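Probable flavin reductase (Sinorhizobium meliloti, PDB 3RH7) binds flavin mononucleotide and probably reduces flavins with NADPH. Local coordinates at residues V35-A40 against E74-A79; R81-V86 against D116-F121; A126-S131 against G146-F151. One frame throughout, in Å; residues are numbered along the deposited sequence.

All three contacts build on the curled antiparallel sheet of the FMN-binding split barrel, and each brings something different to it. Interaction 1 is partly buried and wholly apolar at heart, a short helix set across one end of strand 30-38. Interaction 2 is the most buried, and there a side chain of strand 81-86 bonded to the backbone of strand 119-121, not backbone pairing, ties the two. Interaction 3 is backbone pairing within the hairpin of strands 126-138 and 141-153, with one side against the second subunit. Strand 81-86 lies between strands 30-38 and 126-138, so interaction 2 touches both others, whereas interactions 1 and 3 stay about 7 Å apart at their nearest atoms.

Interaction 1: V35-A40 against E74-A79; sequences VTASDA and ESMTSA
Apolar packing carries this contact, and the selenomethionine Met76 does most of it. Its CA-CB bond starts out away from the strand, but CG stands anti to the backbone N (chi1 -160°) and the chain then bends at chi2 and chi3, which swings the selenium and methyl back toward Val35 and Ala37. The methyl Met76 CE ends 3.8 Å from Val35 CG1, the branch anti to that residue's own backbone N, and the two side chains cross at about a right angle. The same Met76 CE lies 3.9 Å from Ala37 CB, with SE beside it. Ala37 CB also meets Ala79 CB at 4.3 Å, methyl against methyl, just where the chain leaves the helix.

The polar residues add little across the interface. Ser75 OG rests 3.6 Å from Asp39 CB, a van der Waals touch, while the Asp39 carboxylate leads away and accepts through OD1 from Lys43 N. Inside the helix, Ser78 OG turns back to Glu74 O at 2.7 Å, and that carbonyl also receives Ser78 N, so two donors share it.

Residues 74-78 of the helix cross residues 35-38 of the strand at 81°, so that the helix lies across the end of strand 30-38. Around the Met76 tip stand Phe82, Leu66 and Met132 from three further strands; Leu66 belongs to the FMN-binding site, as does Ala49, which packs on Val35.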
loop_
_atom_site.group_PDB
_atom_site.type_symbol
_atom_site.label_atom_id
_atom_site.label_comp_id
_atom_site.label_asym_id
_atom_site.label_seq_id
_atom_site.Cartn_x
_atom_site.Cartn_y
_atom_site.Cartn_z
ATOM N N VAL A 35 5.390 6.935 14.971
ATOM C CA VAL A 35 5.124 8.220 15.609
ATOM C C VAL A 35 6.067 8.342 16.794
ATOM O O VAL A 35 6.137 7.449 17.642
ATOM C CB VAL A 35 3.659 8.385 16.035
ATOM C CG1 VAL A 35 3.315 9.852 16.251
ATOM C CG2 VAL A 35 2.724 7.752 15.021
ATOM N N THR A 36 6.829 9.425 16.825
ATOM C CA THR A 36 7.770 9.654 17.904
ATOM C C THR A 36 7.556 11.020 18.555
ATOM O O THR A 36 7.022 11.936 17.932
ATOM C CB THR A 36 9.194 9.530 17.383
ATOM O OG1 THR A 36 9.428 10.543 16.411
ATOM C CG2 THR A 36 9.513 8.157 16.828
ATOM N N ALA A 37 8.005 11.140 19.813
ATOM C CA ALA A 37 7.964 12.343 20.646
ATOM C C ALA A 37 8.840 12.139 21.886
ATOM O O ALA A 37 9.455 11.078 22.039
ATOM C CB ALA A 37 6.532 12.666 21.048
ATOM N N SER A 38 8.938 13.169 22.745
ATOM C CA SER A 38 9.689 13.114 24.002
ATOM C C SER A 38 8.711 13.358 25.166
ATOM O O SER A 38 7.944 14.323 25.097
ATOM C CB SER A 38 10.826 14.135 24.001
ATOM O OG SER A 38 11.841 13.807 23.066
ATOM N N ASP A 39 8.699 12.484 26.212
ATOM C CA ASP A 39 7.789 12.638 27.354
ATOM C C ASP A 39 8.151 13.868 28.241
ATOM O O ASP A 39 9.047 14.652 27.897
ATOM C CB ASP A 39 7.700 11.349 28.203
ATOM C CG ASP A 39 8.995 10.799 28.791
ATOM O OD1 ASP A 39 9.867 11.608 29.190
ATOM O OD2 ASP A 39 9.104 9.557 28.931
ATOM N N ALA A 40 7.422 14.040 29.373
ATOM C CA ALA A 40 7.636 15.135 30.322
ATOM C C ALA A 40 9.086 15.163 30.801
ATOM O O ALA A 40 9.677 16.237 30.900
ATOM C CB ALA A 40 6.697 14.982 31.501
ATOM N N GLU A 74 -1.169 9.094 27.639
ATOM C CA GLU A 74 -1.058 10.316 28.443
ATOM C C GLU A 74 0.153 11.151 28.002
ATOM O O GLU A 74 -0.024 12.330 27.704
ATOM C CB GLU A 74 -0.989 9.991 29.946
ATOM N N SER A 75 1.355 10.529 27.902
ATOM C CA SER A 75 2.598 11.193 27.481
ATOM C C SER A 75 2.456 11.856 26.095
ATOM O O SER A 75 2.839 13.014 25.924
ATOM C CB SER A 75 3.761 10.200 27.463
ATOM O OG SER A 75 4.355 10.045 28.740
HETATM N N MSE A 76 1.867 11.123 25.134
HETATM C CA MSE A 76 1.649 11.534 23.755
HETATM C C MSE A 76 0.719 12.734 23.643
HETATM O O MSE A 76 1.118 13.750 23.086
HETATM C CB MSE A 76 1.075 10.364 22.957
HETATM C CG MSE A 76 1.270 10.517 21.458
HETATM SE SE MSE A 76 3.146 10.591 20.969
HETATM C CE MSE A 76 3.026 11.704 19.542
ATOM N N THR A 77 -0.525 12.611 24.143
ATOM C CA THR A 77 -1.527 13.680 24.095
ATOM C C THR A 77 -1.004 14.948 24.810
ATOM O O THR A 77 -1.263 16.066 24.347
ATOM C CB THR A 77 -2.855 13.198 24.669
ATOM O OG1 THR A 77 -2.631 12.538 25.913
ATOM C CG2 THR A 77 -3.592 12.276 23.730
ATOM N N SER A 78 -0.216 14.762 25.893
ATOM C CA SER A 78 0.378 15.856 26.667
ATOM C C SER A 78 1.509 16.554 25.902
ATOM O O SER A 78 1.728 17.746 26.141
ATOM C CB SER A 78 0.894 15.358 28.016
ATOM O OG SER A 78 -0.154 14.822 28.810
ATOM N N ALA A 79 2.225 15.825 24.996
ATOM C CA ALA A 79 3.331 16.371 24.179
ATOM C C ALA A 79 2.818 17.441 23.235
ATOM O O ALA A 79 1.641 17.414 22.851
ATOM C CB ALA A 79 4.012 15.269 23.388
#

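Interaction 2: R81-V86 against D116-F121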
loop_
_atom_site.group_PDB
_atom_site.type_symbol
_atom_site.label_atom_id
_atom_site.label_comp_id
_atom_site.label_asym_id
_atom_site.label_seq_id
_atom_site.Cartn_x
_atom_site.Cartn_y
_atom_site.Cartn_z
ATOM N N ARG A 81 4.844 18.626 20.444
ATOM C CA ARG A 81 5.469 18.338 19.166
ATOM C C ARG A 81 5.646 16.844 19.009
ATOM O O ARG A 81 5.890 16.131 19.989
ATOM C CB ARG A 81 6.825 19.066 19.064
ATOM C CG ARG A 81 6.661 20.579 19.053
ATOM C CD ARG A 81 7.962 21.332 18.935
ATOM N NE ARG A 81 7.739 22.735 18.571
ATOM C CZ ARG A 81 7.588 23.174 17.322
ATOM N NH1 ARG A 81 7.630 22.325 16.301
ATOM N NH2 ARG A 81 7.385 24.466 17.087
ATOM N N PHE A 82 5.504 16.363 17.778
ATOM C CA PHE A 82 5.718 14.957 17.458
ATOM C C PHE A 82 6.325 14.813 16.047
ATOM O O PHE A 82 6.402 15.794 15.321
ATOM C CB PHE A 82 4.432 14.157 17.614
ATOM C CG PHE A 82 3.357 14.437 16.604
ATOM C CD1 PHE A 82 2.469 15.488 16.786
ATOM C CD2 PHE A 82 3.201 13.626 15.490
ATOM C CE1 PHE A 82 1.464 15.744 15.854
ATOM C CE2 PHE A 82 2.207 13.890 14.550
ATOM C CZ PHE A 82 1.335 14.935 14.747
ATOM N N ALA A 83 6.780 13.613 15.682
ATOM C CA ALA A 83 7.339 13.364 14.363
ATOM C C ALA A 83 6.784 12.087 13.771
ATOM O O ALA A 83 6.528 11.125 14.492
ATOM C CB ALA A 83 8.858 13.301 14.419
ATOM N N ILE A 84 6.604 12.075 12.456
ATOM C CA ILE A 84 6.113 10.891 11.764
ATOM C C ILE A 84 7.252 10.291 10.933
ATOM O O ILE A 84 7.733 10.946 10.007
ATOM C CB ILE A 84 4.869 11.245 10.915
ATOM C CG1 ILE A 84 3.641 11.522 11.805
ATOM C CG2 ILE A 84 4.588 10.200 9.836
ATOM C CD1 ILE A 84 2.964 10.352 12.433
ATOM N N ASN A 85 7.699 9.061 11.270
ATOM C CA ASN A 85 8.763 8.413 10.485
ATOM C C ASN A 85 8.153 7.346 9.556
ATOM O O ASN A 85 7.724 6.286 10.048
ATOM C CB ASN A 85 9.835 7.791 11.394
ATOM C CG ASN A 85 10.710 8.775 12.106
ATOM O OD1 ASN A 85 11.715 9.224 11.571
ATOM N ND2 ASN A 85 10.396 9.068 13.352
ATOM N N VAL A 86 8.085 7.646 8.220
ATOM C CA VAL A 86 7.540 6.744 7.174
ATOM C C VAL A 86 8.684 5.729 6.873
ATOM O O VAL A 86 9.695 6.082 6.262
ATOM C CB VAL A 86 7.022 7.550 5.935
ATOM C CG1 VAL A 86 6.453 6.659 4.853
ATOM C CG2 VAL A 86 5.987 8.580 6.351
ATOM N N ASP A 116 13.180 20.551 16.294
ATOM C CA ASP A 116 12.157 20.741 17.312
ATOM C C ASP A 116 12.100 19.539 18.304
ATOM O O ASP A 116 11.059 19.220 18.857
ATOM C CB ASP A 116 10.811 21.015 16.622
ATOM C CG ASP A 116 10.873 22.179 15.623
ATOM O OD1 ASP A 116 10.713 23.348 16.058
ATOM O OD2 ASP A 116 11.121 21.921 14.408
ATOM N N GLY A 117 13.259 18.947 18.564
ATOM C CA GLY A 117 13.476 17.883 19.544
ATOM C C GLY A 117 12.640 16.628 19.446
ATOM O O GLY A 117 12.244 16.053 20.466
ATOM N N CYS A 118 12.419 16.165 18.223
ATOM C CA CYS A 118 11.653 14.955 17.974
ATOM C C CYS A 118 12.557 13.863 17.417
ATOM O O CYS A 118 13.414 14.160 16.566
ATOM C CB CYS A 118 10.501 15.251 17.026
ATOM S SG CYS A 118 9.124 16.135 17.795
ATOM N N PRO A 119 12.356 12.589 17.839
ATOM C CA PRO A 119 13.201 11.505 17.329
ATOM C C PRO A 119 12.955 11.209 15.848
ATOM O O PRO A 119 11.879 10.747 15.491
ATOM C CB PRO A 119 12.840 10.312 18.226
ATOM C CG PRO A 119 12.141 10.887 19.389
ATOM C CD PRO A 119 11.417 12.077 18.850
ATOM N N ILE A 120 13.950 11.551 14.991
ATOM C CA ILE A 120 13.987 11.323 13.536
ATOM C C ILE A 120 14.841 10.084 13.250
ATOM O O ILE A 120 16.032 10.093 13.568
ATOM C CB ILE A 120 14.569 12.558 12.798
ATOM C CG1 ILE A 120 13.836 13.889 13.119
ATOM C CG2 ILE A 120 14.739 12.294 11.296
ATOM C CD1 ILE A 120 12.488 13.957 12.706
ATOM N N PHE A 121 14.267 9.043 12.629
ATOM C CA PHE A 121 15.011 7.816 12.323
ATOM C C PHE A 121 15.789 7.922 11.028
ATOM O O PHE A 121 15.383 8.622 10.100
ATOM C CB PHE A 121 14.082 6.597 12.248
ATOM C CG PHE A 121 13.253 6.232 13.451
ATOM C CD1 PHE A 121 13.495 6.813 14.687
ATOM C CD2 PHE A 121 12.244 5.287 13.354
ATOM C CE1 PHE A 121 12.722 6.479 15.793
ATOM C CE2 PHE A 121 11.467 4.954 14.460
ATOM C CZ PHE A 121 11.709 5.550 15.674
#
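The Asn85 amide lies flat over one face of the Phe121 ring, the planes 9° apart, with Asn85 ND2 3.9 Å above the plane and over the ring centre; Phe98, an FMN-site residue, meets the same ring at a slant. At the far end the Arg81 guanidinium has Asp116 OD1 over one face. In this split barrel, strand 119-121 runs in nearly the same direction as strand 81-86, but no backbone bonds join the two; the Asn85 side chain supplies the link instead.

With CG anti to its carbonyl carbon (chi1 -71°), Asn85 reaches out and uses both ends of its amide. Asn85 OD1 accepts from Phe121 N at 2.8 Å, nearly straight at the hydrogen although the donor sits above the carbonyl plane. Asn85 ND2 donates in its own amide plane to Pro119 O at 3.1 Å, and that oxygen also takes the hydroxyl of Thr36. Gripped at two points two residues apart and stacked on the ring, the amide is fixed in rotation. An alanine here would probably loosen strand 119-121 from strand 81-86, since both bonds and the flat cover on Phe121 would go.

Between the ends the packing is apolar: Ala83 CB meets Cys118 CB at 3.6 Å, with Ile120 CD1 at its side, and Cys118 SG sits against the Phe82 backbone. The Arg81-Asp116 pair is held by charge alone: Asp116 OD1 is 3.3 Å from Arg81 NH1, well out of the guanidinium plane, and no N-H points at it.

Interaction 3: A126-S131 against G146-F151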
loop_
_atom_site.group_PDB
_atom_site.type_symbol
_atom_site.label_atom_id
_atom_site.label_comp_id
_atom_site.label_asym_id
_atom_site.label_seq_id
_atom_site.Cartn_x
_atom_site.Cartn_y
_atom_site.Cartn_z
ATOM N N ALA A 126 10.682 8.786 4.372
ATOM C CA ALA A 126 10.278 10.181 4.619
ATOM C C ALA A 126 9.967 10.399 6.096
ATOM O O ALA A 126 9.483 9.488 6.771
ATOM C CB ALA A 126 9.045 10.546 3.793
ATOM N N TRP A 127 10.218 11.614 6.591
ATOM C CA TRP A 127 9.920 12.004 7.975
ATOM C C TRP A 127 9.321 13.411 8.009
ATOM O O TRP A 127 9.615 14.240 7.134
ATOM C CB TRP A 127 11.124 11.888 8.922
ATOM C CG TRP A 127 12.313 12.746 8.584
ATOM C CD1 TRP A 127 13.474 12.334 8.002
ATOM C CD2 TRP A 127 12.497 14.134 8.905
ATOM N NE1 TRP A 127 14.374 13.380 7.943
ATOM C CE2 TRP A 127 13.795 14.496 8.481
ATOM C CE3 TRP A 127 11.690 15.112 9.509
ATOM C CZ2 TRP A 127 14.304 15.794 8.628
ATOM C CZ3 TRP A 127 12.182 16.411 9.622
ATOM C CH2 TRP A 127 13.480 16.734 9.203
ATOM N N PHE A 128 8.484 13.674 9.027
ATOM C CA PHE A 128 7.780 14.934 9.221
ATOM C C PHE A 128 7.811 15.391 10.681
ATOM O O PHE A 128 7.271 14.703 11.541
ATOM C CB PHE A 128 6.309 14.787 8.776
ATOM C CG PHE A 128 6.097 14.336 7.353
ATOM C CD1 PHE A 128 6.007 12.978 7.038
ATOM C CD2 PHE A 128 5.954 15.258 6.335
ATOM C CE1 PHE A 128 5.841 12.555 5.716
ATOM C CE2 PHE A 128 5.794 14.842 5.013
ATOM C CZ PHE A 128 5.739 13.490 4.712
ATOM N N GLU A 129 8.414 16.556 10.952
ATOM C CA GLU A 129 8.410 17.175 12.275
ATOM C C GLU A 129 7.130 17.980 12.399
ATOM O O GLU A 129 6.841 18.828 11.545
ATOM C CB GLU A 129 9.643 18.065 12.486
ATOM C CG GLU A 129 10.859 17.296 12.939
ATOM C CD GLU A 129 11.841 18.145 13.711
ATOM O OE1 GLU A 129 12.697 18.799 13.068
ATOM O OE2 GLU A 129 11.740 18.159 14.962
ATOM N N CYS A 130 6.348 17.691 13.430
ATOM C CA CYS A 130 5.045 18.310 13.620
ATOM C C CYS A 130 4.929 19.059 14.939
ATOM O O CYS A 130 5.801 19.016 15.805
ATOM C CB CYS A 130 3.938 17.264 13.490
ATOM S SG CYS A 130 3.728 16.603 11.809
ATOM N N SER A 131 3.863 19.830 15.006
ATOM C CA SER A 131 3.376 20.584 16.131
ATOM C C SER A 131 1.918 20.223 16.211
ATOM O O SER A 131 1.241 20.266 15.179
ATOM C CB SER A 131 3.604 22.075 15.926
ATOM O OG SER A 131 2.694 22.622 14.987
ATOM N N GLY A 146 -1.386 17.283 13.205
ATOM C CA GLY A 146 -0.136 18.011 13.297
ATOM C C GLY A 146 0.125 18.919 12.119
ATOM O O GLY A 146 -0.293 18.630 10.986
ATOM N N ARG A 147 0.797 20.046 12.398
ATOM C CA ARG A 147 1.206 20.991 11.373
ATOM C C ARG A 147 2.667 20.708 11.086
ATOM O O ARG A 147 3.481 20.743 12.010
ATOM C CB ARG A 147 0.958 22.447 11.795
ATOM C CG ARG A 147 0.913 23.425 10.627
ATOM C CD ARG A 147 1.286 24.841 11.048
ATOM N NE ARG A 147 1.119 25.818 9.964
ATOM C CZ ARG A 147 2.021 26.078 9.013
ATOM N NH1 ARG A 147 3.176 25.418 8.980
ATOM N NH2 ARG A 147 1.765 26.984 8.077
ATOM N N VAL A 148 2.997 20.358 9.824
ATOM C CA VAL A 148 4.373 20.044 9.422
ATOM C C VAL A 148 5.240 21.302 9.565
ATOM O O VAL A 148 4.966 22.341 8.940
ATOM C CB VAL A 148 4.481 19.440 8.001
ATOM C CG1 VAL A 148 5.911 19.052 7.675
ATOM C CG2 VAL A 148 3.584 18.235 7.848
ATOM N N THR A 149 6.244 21.203 10.443
ATOM C CA THR A 149 7.195 22.266 10.725
ATOM C C THR A 149 8.450 22.040 9.856
ATOM O O THR A 149 9.065 23.004 9.396
ATOM C CB THR A 149 7.512 22.339 12.246
ATOM O OG1 THR A 149 8.437 21.313 12.650
ATOM C CG2 THR A 149 6.260 22.312 13.119
ATOM N N ALA A 150 8.812 20.757 9.630
ATOM C CA ALA A 150 9.973 20.330 8.836
ATOM C C ALA A 150 9.715 18.934 8.255
ATOM O O ALA A 150 8.918 18.170 8.813
ATOM C CB ALA A 150 11.221 20.319 9.705
ATOM N N PHE A 151 10.374 18.601 7.130
ATOM C CA PHE A 151 10.216 17.283 6.506
ATOM C C PHE A 151 11.401 16.946 5.588
ATOM O O PHE A 151 12.217 17.816 5.239
ATOM C CB PHE A 151 8.882 17.167 5.731
ATOM C CG PHE A 151 8.786 18.014 4.486
ATOM C CD1 PHE A 151 8.347 19.338 4.555
ATOM C CD2 PHE A 151 9.121 17.493 3.243
ATOM C CE1 PHE A 151 8.267 20.125 3.402
ATOM C CE2 PHE A 151 9.018 18.272 2.094
ATOM C CZ PHE A 151 8.615 19.587 2.183
#
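Glu129 is where the hairpin is tied most firmly. Glu129 N donates to Ala150 O at 2.7 Å, and Glu129 O receives Thr149 N, also at 2.7 Å and nearly along the C=O axis, with a weak, longer bond from Ala150 N beside it. Thr149 and Ala150 thus both face one residue, a classic beta bulge, and the chain turns its corner at Thr149. Beyond the bulge, Arg147 N donates to Ser131 O at 2.8 Å in the carbonyl plane, while Ser131 N returns a longer, more bent bond to Arg147 O.

CA-H...O contacts fill in between these bonds, among them Phe151 CA to Trp127 O at 3.2 Å. At Gly146, whose CA rests against Ser131 O, a side-chain CB would clash with Cys130 CB, which is consistent with a glycine at this close approach.

Side chains then pack on the two faces. Phe128 shares one with Val148 and Phe151: Phe128 CD2 is 3.5 Å from Phe151 CB, and Val148 CG1 comes in at the ring edge. This face meets the second subunit, where Phe16 of that chain stands edge-to-face to Phe151 and Phe25 of that chain packs on Phe128. Glu129 and Ala150 point to the other face, CB to CB at 3.9 Å. The Phe151 backbone lies over one face of the Trp127 ring, toward the rim, and Trp127 CZ3 is 4.0 Å from Ala150 CB, while its NE1 bonds to Glu152.

The chemistry divides accordingly: backbone bonds hold the strands on either side of the corner at Thr149, Phe128 and Phe151 meet the second subunit, and Glu129 OE2, taking Asp116 N, ties the opposite face to the loop before strand 119-121.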